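Local coordinates for AGR_L_2016p (Agrobacterium tumefaciens, PDB 2GVH), which probably hydrolyses acyl-CoA thioesters to free acids and coenzyme A, using a chain that carries two hot-dog thioesterase domains, at residues Ser195-Lys200 and Ala226-Val231; Met131-Glu136 and Tyr143-Leu148; Ala63-Arg68 and Gly250-Thr255. All coordinates share one frame; numbering follows the deposited sequence.

Contact 1: Ser195-Lys200 and Ala226-Val231; sequences SRYCGK and AHVERV
In the second hot-dog domain, Tyr197 in the last turn of the long helix 179-198 lies against Val228 and Val231 near the end of strand 220-231, so this is an outer corner of the helix-on-sheet packing. The contact is apolar and has no hydrogen bond across it. The tyrosine reaches it with CG anti to the backbone N (chi1 -173°), which sends the ring outward from the helix and across the two valines. The near end of the side chain meets the first of them, with Tyr197 CB 3.9 Å from Val228 CG2, and here the two side chains cross at about a right angle. Farther out, Tyr197 CE2 comes to 3.7 Å from Val231 CG2, and Tyr197 OH lies 3.6 Å from the same methyl. Each valine thus offers CG2, the branch beside its backbone N, and both methyls approach the ring obliquely.

Residues three apart on a regular strand would point to opposite sides. Here Glu229 and Arg230 both face Ser237 of strand 235-246, a classic beta bulge, and the extra residue lets Val228 and Val231 turn toward the same helix. Just past Tyr197 the helix ends. Gly199 takes a positive phi of 76° while its N still bonds Ser195 O at 2.8 Å, and Ser195 OG holds Lys200 O at 2.9 Å from above the carbonyl plane, tying the departing chain back to the final turn.

Around this corner, Tyr197 also touches Met236 on strand 235-246. Arg196 turns elsewhere, to a salt bridge with Glu92 on strand 89-100 of the first domain, and Gly199 shares a backbone hydrogen bond with Gly118, so the helix end meets both halves of the chain.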
loop_
_atom_site.group_PDB
_atom_site.type_symbol
_atom_site.label_atom_id
_atom_site.label_comp_id
_atom_site.label_asym_id
_atom_site.label_seq_id
_atom_site.Cartn_x
_atom_site.Cartn_y
_atom_site.Cartn_z
ATOM N N SER B 195 16.045 -18.641 3.851
ATOM C CA SER B 195 15.111 -19.307 4.766
ATOM C C SER B 195 14.789 -20.682 4.279
ATOM O O SER B 195 14.747 -21.629 5.046
ATOM C CB SER B 195 13.832 -18.497 4.912
ATOM O OG SER B 195 12.901 -19.237 5.653
ATOM N N ARG B 196 14.567 -20.788 2.985
ATOM C CA ARG B 196 14.422 -22.108 2.339
ATOM C C ARG B 196 15.604 -22.997 2.630
ATOM O O ARG B 196 15.423 -24.149 2.958
ATOM C CB ARG B 196 14.185 -21.982 0.826
ATOM C CG ARG B 196 12.737 -21.621 0.500
ATOM C CD ARG B 196 12.510 -21.499 -0.979
ATOM N NE ARG B 196 11.106 -21.313 -1.349
ATOM C CZ ARG B 196 10.700 -21.101 -2.599
ATOM N NH1 ARG B 196 11.582 -21.035 -3.592
ATOM N NH2 ARG B 196 9.412 -20.963 -2.876
ATOM N N TYR B 197 16.812 -22.448 2.570
ATOM C CA TYR B 197 18.027 -23.240 2.799
ATOM C C TYR B 197 18.100 -23.786 4.213
ATOM O O TYR B 197 18.368 -24.945 4.411
ATOM C CB TYR B 197 19.270 -22.398 2.526
ATOM C CG TYR B 197 20.539 -23.187 2.570
ATOM C CD1 TYR B 197 20.994 -23.862 1.439
ATOM C CD2 TYR B 197 21.280 -23.293 3.744
ATOM C CE1 TYR B 197 22.163 -24.612 1.471
ATOM C CE2 TYR B 197 22.455 -24.052 3.783
ATOM C CZ TYR B 197 22.885 -24.703 2.637
ATOM O OH TYR B 197 24.038 -25.455 2.641
ATOM N N CYS B 198 17.871 -22.950 5.212
ATOM C CA CYS B 198 18.085 -23.410 6.569
ATOM C C CYS B 198 16.826 -24.009 7.232
ATOM O O CYS B 198 16.923 -24.643 8.265
ATOM C CB CYS B 198 18.666 -22.272 7.393
ATOM S SG CYS B 198 17.530 -20.880 7.738
ATOM N N GLY B 199 15.648 -23.785 6.645
ATOM C CA GLY B 199 14.397 -24.259 7.225
ATOM C C GLY B 199 13.911 -23.437 8.406
ATOM O O GLY B 199 12.995 -23.833 9.100
ATOM N N LYS B 200 14.488 -22.259 8.603
ATOM C CA LYS B 200 14.177 -21.445 9.767
ATOM C C LYS B 200 13.867 -20.027 9.337
ATOM O O LYS B 200 14.140 -19.640 8.193
ATOM C CB LYS B 200 15.364 -21.436 10.747
ATOM C CG LYS B 200 15.728 -22.773 11.362
ATOM C CD LYS B 200 17.029 -22.672 12.187
ATOM C CE LYS B 200 17.002 -23.584 13.411
ATOM N NZ LYS B 200 17.075 -25.011 13.035
ATOM N N ALA B 226 18.095 -15.414 -6.621
ATOM C CA ALA B 226 18.780 -15.416 -5.345
ATOM C C ALA B 226 19.154 -16.828 -5.009
ATOM O O ALA B 226 18.339 -17.754 -5.205
ATOM C CB ALA B 226 17.879 -14.819 -4.251
ATOM N N HIS B 227 20.393 -17.013 -4.545
ATOM C CA HIS B 227 20.880 -18.352 -4.182
ATOM C C HIS B 227 21.978 -18.211 -3.165
ATOM O O HIS B 227 22.646 -17.193 -3.117
ATOM C CB HIS B 227 21.413 -19.088 -5.406
ATOM C CG HIS B 227 22.724 -18.564 -5.866
ATOM N ND1 HIS B 227 23.926 -19.061 -5.406
ATOM C CD2 HIS B 227 23.027 -17.535 -6.689
ATOM C CE1 HIS B 227 24.917 -18.377 -5.954
ATOM N NE2 HIS B 227 24.399 -17.448 -6.740
ATOM N N VAL B 228 22.186 -19.250 -2.371
ATOM C CA VAL B 228 23.149 -19.200 -1.281
ATOM C C VAL B 228 24.524 -19.388 -1.865
ATOM O O VAL B 228 24.745 -20.309 -2.659
ATOM C CB VAL B 228 22.799 -20.269 -0.217
ATOM C CG1 VAL B 228 23.865 -20.385 0.828
ATOM C CG2 VAL B 228 21.471 -19.920 0.436
ATOM N N GLU B 229 25.439 -18.502 -1.489
ATOM C CA GLU B 229 26.834 -18.555 -1.932
ATOM C C GLU B 229 27.716 -19.283 -0.948
ATOM O O GLU B 229 28.544 -20.105 -1.358
ATOM C CB GLU B 229 27.413 -17.148 -1.997
ATOM C CG GLU B 229 27.232 -16.416 -3.284
ATOM C CD GLU B 229 27.669 -14.963 -3.159
ATOM O OE1 GLU B 229 27.238 -14.235 -2.183
ATOM O OE2 GLU B 229 28.452 -14.565 -4.057
ATOM N N ARG B 230 27.630 -18.899 0.331
ATOM C CA ARG B 230 28.407 -19.553 1.378
ATOM C C ARG B 230 27.653 -19.646 2.695
ATOM O O ARG B 230 26.748 -18.856 2.952
ATOM C CB ARG B 230 29.812 -18.928 1.542
ATOM C CG ARG B 230 29.884 -17.466 1.943
ATOM N N VAL B 231 28.024 -20.628 3.509
ATOM C CA VAL B 231 27.329 -20.918 4.747
ATOM C C VAL B 231 28.299 -20.875 5.912
ATOM O O VAL B 231 29.267 -21.630 5.952
ATOM C CB VAL B 231 26.691 -22.311 4.702
ATOM C CG1 VAL B 231 25.956 -22.610 6.012
ATOM C CG2 VAL B 231 25.745 -22.431 3.523
#

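Contact 2: Met131-Glu136 and Tyr143-Leu148; sequences MVAIPE and YVLPEL
Ala133, the last residue of strand 121-133, and Pro135 just beyond it run antiparallel past Leu145 and Tyr143, with the CA atoms of Pro135 and Tyr143 6.6 Å apart and those of Ala133 and Leu145 8.1 Å apart. No hydrogen bond joins the two segments; side chains fill the gap. Ala133 and Pro135 point toward the returning chain while Ile134 between them points away, to pack on Arg176 of the second subunit. Pro135 meets the root of the tyrosine, its CG 3.6 Å from Tyr143 CB and its CB 3.8 Å from Tyr143 CG. From there the ring, whose CG is anti to the backbone N (chi1 172°), extends back along the strand until Tyr143 CE2 lies 3.9 Å from Ala133 CB. Both residues approach the ring obliquely. Leu145 adds a looser touch, its CD2 4.4 Å from Ala133 CB.

The phenol end has its partner elsewhere: Tyr143 OH is hydrogen-bonded to Gly67 O at the end of helix 49-67, which helps set the direction in which the ring points. Backbone bonds from Ala133 to Arg103 and from Leu145 to Arg102 hold both segments to the turn between strands 89-100 and 104-115. The sheet and helix are those of the first hot-dog domain; the contact itself is plain packing in which the chain leaving strand 121-133 doubles back beside the end of helix 49-67.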
loop_
_atom_site.group_PDB
_atom_site.type_symbol
_atom_site.label_atom_id
_atom_site.label_comp_id
_atom_site.label_asym_id
_atom_site.label_seq_id
_atom_site.Cartn_x
_atom_site.Cartn_y
_atom_site.Cartn_z
HETATM N N MSE B 131 -7.486 -15.507 -19.566
HETATM C CA MSE B 131 -7.095 -14.158 -19.971
HETATM C C MSE B 131 -7.520 -13.970 -21.411
HETATM O O MSE B 131 -7.667 -14.934 -22.128
HETATM C CB MSE B 131 -5.598 -13.944 -19.843
HETATM C CG MSE B 131 -4.991 -14.444 -18.545
HETATM SE SE MSE B 131 -5.884 -13.764 -16.969
HETATM C CE MSE B 131 -5.234 -11.911 -16.959
ATOM N N VAL B 132 -7.765 -12.723 -21.795
ATOM C CA VAL B 132 -8.103 -12.339 -23.150
ATOM C C VAL B 132 -7.232 -11.145 -23.502
ATOM O O VAL B 132 -7.001 -10.257 -22.668
ATOM C CB VAL B 132 -9.581 -11.944 -23.266
ATOM C CG1 VAL B 132 -9.888 -11.339 -24.636
ATOM C CG2 VAL B 132 -10.472 -13.129 -23.007
ATOM N N ALA B 133 -6.732 -11.151 -24.737
ATOM C CA ALA B 133 -5.835 -10.112 -25.217
ATOM C C ALA B 133 -6.662 -8.953 -25.711
ATOM O O ALA B 133 -7.624 -9.160 -26.436
ATOM C CB ALA B 133 -4.986 -10.662 -26.350
ATOM N N ILE B 134 -6.307 -7.736 -25.317
ATOM C CA ILE B 134 -6.899 -6.537 -25.928
ATOM C C ILE B 134 -5.778 -5.752 -26.590
ATOM O O ILE B 134 -5.208 -4.845 -25.985
ATOM C CB ILE B 134 -7.617 -5.618 -24.901
ATOM C CG1 ILE B 134 -8.553 -6.420 -23.974
ATOM C CG2 ILE B 134 -8.330 -4.474 -25.632
ATOM C CD1 ILE B 134 -9.841 -6.849 -24.582
ATOM N N PRO B 135 -5.450 -6.110 -27.831
ATOM C CA PRO B 135 -4.324 -5.469 -28.503
ATOM C C PRO B 135 -4.619 -4.022 -28.894
ATOM O O PRO B 135 -5.758 -3.686 -29.245
ATOM C CB PRO B 135 -4.122 -6.339 -29.749
ATOM C CG PRO B 135 -5.478 -6.916 -30.026
ATOM C CD PRO B 135 -6.111 -7.121 -28.677
ATOM N N GLU B 136 -3.587 -3.184 -28.814
ATOM C CA GLU B 136 -3.646 -1.783 -29.231
ATOM C C GLU B 136 -2.770 -1.584 -30.483
ATOM O O GLU B 136 -1.971 -2.460 -30.830
ATOM C CB GLU B 136 -3.182 -0.885 -28.072
ATOM N N TYR B 143 -4.159 -8.901 -34.613
ATOM C CA TYR B 143 -3.337 -9.545 -33.595
ATOM C C TYR B 143 -3.815 -10.971 -33.390
ATOM O O TYR B 143 -5.019 -11.209 -33.260
ATOM C CB TYR B 143 -3.429 -8.816 -32.255
ATOM C CG TYR B 143 -2.726 -9.619 -31.181
ATOM C CD1 TYR B 143 -1.352 -9.509 -31.011
ATOM C CD2 TYR B 143 -3.412 -10.556 -30.414
ATOM C CE1 TYR B 143 -0.681 -10.267 -30.084
ATOM C CE2 TYR B 143 -2.743 -11.329 -29.474
ATOM C CZ TYR B 143 -1.375 -11.172 -29.314
ATOM O OH TYR B 143 -0.674 -11.926 -28.415
ATOM N N VAL B 144 -2.897 -11.926 -33.331
ATOM C CA VAL B 144 -3.272 -13.209 -32.738
ATOM C C VAL B 144 -2.284 -13.659 -31.630
ATOM O O VAL B 144 -1.144 -13.176 -31.559
ATOM C CB VAL B 144 -3.411 -14.338 -33.771
ATOM C CG1 VAL B 144 -4.041 -13.811 -35.112
ATOM C CG2 VAL B 144 -2.059 -14.984 -33.970
ATOM N N LEU B 145 -2.697 -14.614 -30.804
ATOM C CA LEU B 145 -1.714 -15.209 -29.909
ATOM C C LEU B 145 -0.920 -16.229 -30.691
ATOM O O LEU B 145 -1.446 -16.851 -31.585
ATOM C CB LEU B 145 -2.312 -15.885 -28.658
ATOM C CG LEU B 145 -3.422 -15.206 -27.913
ATOM C CD1 LEU B 145 -4.349 -16.324 -27.449
ATOM C CD2 LEU B 145 -2.813 -14.426 -26.782
ATOM N N PRO B 146 0.346 -16.418 -30.304
ATOM C CA PRO B 146 1.192 -17.424 -30.929
ATOM C C PRO B 146 0.678 -18.830 -30.617
ATOM O O PRO B 146 0.088 -19.032 -29.556
ATOM C CB PRO B 146 2.563 -17.202 -30.269
ATOM C CG PRO B 146 2.302 -16.396 -29.043
ATOM C CD PRO B 146 1.032 -15.656 -29.240
ATOM N N GLU B 147 0.859 -19.778 -31.557
ATOM C CA GLU B 147 0.711 -21.208 -31.213
ATOM C C GLU B 147 1.448 -21.544 -29.878
ATOM O O GLU B 147 2.664 -21.334 -29.777
ATOM C CB GLU B 147 1.244 -22.088 -32.335
ATOM C CG GLU B 147 0.896 -23.561 -32.186
ATOM C CD GLU B 147 1.296 -24.419 -33.415
ATOM O OE1 GLU B 147 0.901 -24.109 -34.585
ATOM O OE2 GLU B 147 2.002 -25.431 -33.193
ATOM N N LEU B 148 0.708 -22.031 -28.871
ATOM C CA LEU B 148 1.305 -22.573 -27.613
ATOM C C LEU B 148 1.879 -23.966 -27.886
ATOM O O LEU B 148 1.218 -24.790 -28.532
ATOM C CB LEU B 148 0.275 -22.671 -26.469
ATOM C CG LEU B 148 0.598 -23.423 -25.146
ATOM C CD1 LEU B 148 1.965 -23.120 -24.557
ATOM C CD2 LEU B 148 -0.439 -23.197 -24.005
#

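Contact 3: Ala63-Arg68 and Gly250-Thr255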
loop_
_atom_site.group_PDB
_atom_site.type_symbol
_atom_site.label_atom_id
_atom_site.label_comp_id
_atom_site.label_asym_id
_atom_site.label_seq_id
_atom_site.Cartn_x
_atom_site.Cartn_y
_atom_site.Cartn_z
ATOM N N ALA B 63 0.560 -14.461 -18.971
ATOM C CA ALA B 63 -0.125 -14.070 -20.180
ATOM C C ALA B 63 0.601 -12.995 -20.954
ATOM O O ALA B 63 0.816 -13.141 -22.150
ATOM C CB ALA B 63 -1.513 -13.604 -19.839
ATOM N N THR B 64 0.971 -11.908 -20.276
ATOM C CA THR B 64 1.552 -10.760 -20.955
ATOM C C THR B 64 2.915 -11.115 -21.537
ATOM O O THR B 64 3.282 -10.666 -22.611
ATOM C CB THR B 64 1.652 -9.553 -20.046
ATOM O OG1 THR B 64 0.421 -9.386 -19.310
ATOM C CG2 THR B 64 1.917 -8.314 -20.894
ATOM N N ARG B 65 3.650 -11.955 -20.831
ATOM C CA ARG B 65 4.951 -12.400 -21.286
ATOM C C ARG B 65 4.784 -13.264 -22.500
ATOM O O ARG B 65 5.664 -13.335 -23.341
ATOM C CB ARG B 65 5.633 -13.252 -20.230
ATOM C CG ARG B 65 6.452 -12.502 -19.214
ATOM C CD ARG B 65 7.183 -13.503 -18.330
ATOM N NE ARG B 65 8.474 -12.989 -17.902
ATOM C CZ ARG B 65 9.170 -13.433 -16.852
ATOM N NH1 ARG B 65 8.720 -14.424 -16.092
ATOM N NH2 ARG B 65 10.330 -12.864 -16.558
ATOM N N PHE B 66 3.665 -13.965 -22.553
ATOM C CA PHE B 66 3.445 -14.890 -23.619
ATOM C C PHE B 66 3.070 -14.146 -24.890
ATOM O O PHE B 66 3.686 -14.353 -25.947
ATOM C CB PHE B 66 2.353 -15.898 -23.269
ATOM C CG PHE B 66 2.112 -16.922 -24.378
ATOM C CD1 PHE B 66 2.997 -17.976 -24.564
ATOM C CD2 PHE B 66 1.028 -16.797 -25.247
ATOM C CE1 PHE B 66 2.793 -18.918 -25.587
ATOM C CE2 PHE B 66 0.809 -17.735 -26.298
ATOM C CZ PHE B 66 1.685 -18.790 -26.468
ATOM N N GLY B 67 2.060 -13.275 -24.778
ATOM C CA GLY B 67 1.488 -12.640 -25.975
ATOM C C GLY B 67 1.997 -11.245 -26.226
ATOM O O GLY B 67 1.699 -10.679 -27.250
ATOM N N ARG B 68 2.726 -10.681 -25.257
ATOM C CA ARG B 68 3.327 -9.359 -25.395
ATOM C C ARG B 68 2.284 -8.356 -25.899
ATOM O O ARG B 68 2.443 -7.751 -26.972
ATOM C CB ARG B 68 4.549 -9.428 -26.343
ATOM C CG ARG B 68 5.724 -10.336 -25.868
ATOM C CD ARG B 68 6.324 -9.832 -24.564
ATOM N NE ARG B 68 7.316 -10.732 -23.962
ATOM C CZ ARG B 68 7.817 -10.563 -22.728
ATOM N NH1 ARG B 68 7.414 -9.548 -21.984
ATOM N NH2 ARG B 68 8.719 -11.396 -22.222
ATOM N N GLY B 250 9.273 -7.112 -24.096
ATOM C CA GLY B 250 10.101 -8.245 -23.656
ATOM C C GLY B 250 11.561 -7.913 -23.369
ATOM O O GLY B 250 12.377 -8.797 -23.080
ATOM N N GLU B 251 11.900 -6.633 -23.455
ATOM C CA GLU B 251 13.279 -6.211 -23.338
ATOM C C GLU B 251 13.769 -6.405 -21.891
ATOM O O GLU B 251 13.196 -5.859 -20.944
ATOM C CB GLU B 251 13.405 -4.750 -23.766
ATOM C CG GLU B 251 14.822 -4.360 -24.228
ATOM C CD GLU B 251 14.984 -2.865 -24.510
ATOM O OE1 GLU B 251 14.033 -2.088 -24.234
ATOM O OE2 GLU B 251 16.079 -2.490 -25.016
ATOM N N ARG B 252 14.817 -7.214 -21.735
ATOM C CA ARG B 252 15.424 -7.448 -20.429
ATOM C C ARG B 252 16.769 -6.770 -20.312
ATOM O O ARG B 252 17.490 -6.625 -21.305
ATOM C CB ARG B 252 15.677 -8.928 -20.205
ATOM C CG ARG B 252 14.652 -9.860 -20.749
ATOM C CD ARG B 252 14.962 -11.265 -20.271
ATOM N NE ARG B 252 14.271 -11.553 -19.023
ATOM C CZ ARG B 252 14.844 -11.925 -17.885
ATOM N NH1 ARG B 252 16.154 -12.086 -17.795
ATOM N NH2 ARG B 252 14.085 -12.152 -16.828
ATOM N N HIS B 253 17.106 -6.374 -19.089
ATOM C CA HIS B 253 18.422 -5.855 -18.753
ATOM C C HIS B 253 18.706 -6.209 -17.320
ATOM O O HIS B 253 17.823 -6.108 -16.443
ATOM C CB HIS B 253 18.476 -4.339 -18.837
ATOM C CG HIS B 253 18.280 -3.798 -20.211
ATOM N ND1 HIS B 253 17.203 -3.003 -20.548
ATOM C CD2 HIS B 253 19.021 -3.936 -21.339
ATOM C CE1 HIS B 253 17.291 -2.675 -21.824
ATOM N NE2 HIS B 253 18.385 -3.227 -22.325
ATOM N N ILE B 254 19.948 -6.615 -17.085
ATOM C CA ILE B 254 20.439 -6.785 -15.730
ATOM C C ILE B 254 20.488 -5.396 -15.115
ATOM O O ILE B 254 20.871 -4.450 -15.752
ATOM C CB ILE B 254 21.806 -7.524 -15.705
ATOM C CG1 ILE B 254 22.388 -7.628 -14.285
ATOM C CG2 ILE B 254 22.802 -6.890 -16.712
ATOM C CD1 ILE B 254 21.824 -8.799 -13.436
ATOM N N THR B 255 20.049 -5.272 -13.884
ATOM C CA THR B 255 19.893 -3.973 -13.269
ATOM C C THR B 255 20.855 -3.803 -12.106
ATOM O O THR B 255 21.444 -2.738 -11.945
ATOM C CB THR B 255 18.448 -3.808 -12.772
ATOM O OG1 THR B 255 17.578 -3.614 -13.894
ATOM C CG2 THR B 255 18.303 -2.629 -11.826
#
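NH2 of Arg65 is gripped by two carboxylates, Glu223 OE1 and Glu245 OE1, and 3.8 Å from it lies Arg252 NH2, itself in a salt bridge with Glu223 OE2. The contact joins the two hot-dog domains: from the first come Arg65 in the last turn of helix 49-67 and Arg68 just after it, from the second Gly250 just before strand 252-264 and Arg252 at its start. The neighbouring arginines are bridged by shared acids, since Glu245 OE1 also takes Arg252 NE. Their guanidinium planes are 42° apart, and Arg65 NH2 arrives at the edge of the Arg252 group, near its plane. Glu223 and Glu245 would be expected to offset much of the positive charge.

Arg68 follows the helix with a positive phi, and its side chain bends at chi2 (-62°), which folds it back over its own last turn. There NH1 bonds Leu247 O and NH2 bonds Glu245 OE2, holding the flat group in place. One face of that guanidinium covers Arg65 CA; against the opposite face lies Gly250, with Arg68 CZ 3.4 Å from Gly250 CA.

In the fold
Following the chain from the N terminus, helix 49-67 of the first hot-dog domain supplies 63-68, the opening half of contact 3. Contact 2 closes a short loop of its own between 131-136 and 143-148, before strand 160-165 opens the second sheet. There contact 1 joins 195-200 to 226-231, and only afterwards does 250-255 complete contact 3, tying the end of helix 49-67 to the sheet of the second hot-dog domain. Contacts 1 and 2 therefore follow one another, both enclosed by the long span of contact 3, and none cross. Contact 2 touches contact 3 directly, their centres 15 Å apart. Contact 1 lies across the chain's centre from contact 2, yet shares the second domain's sheet with contact 3.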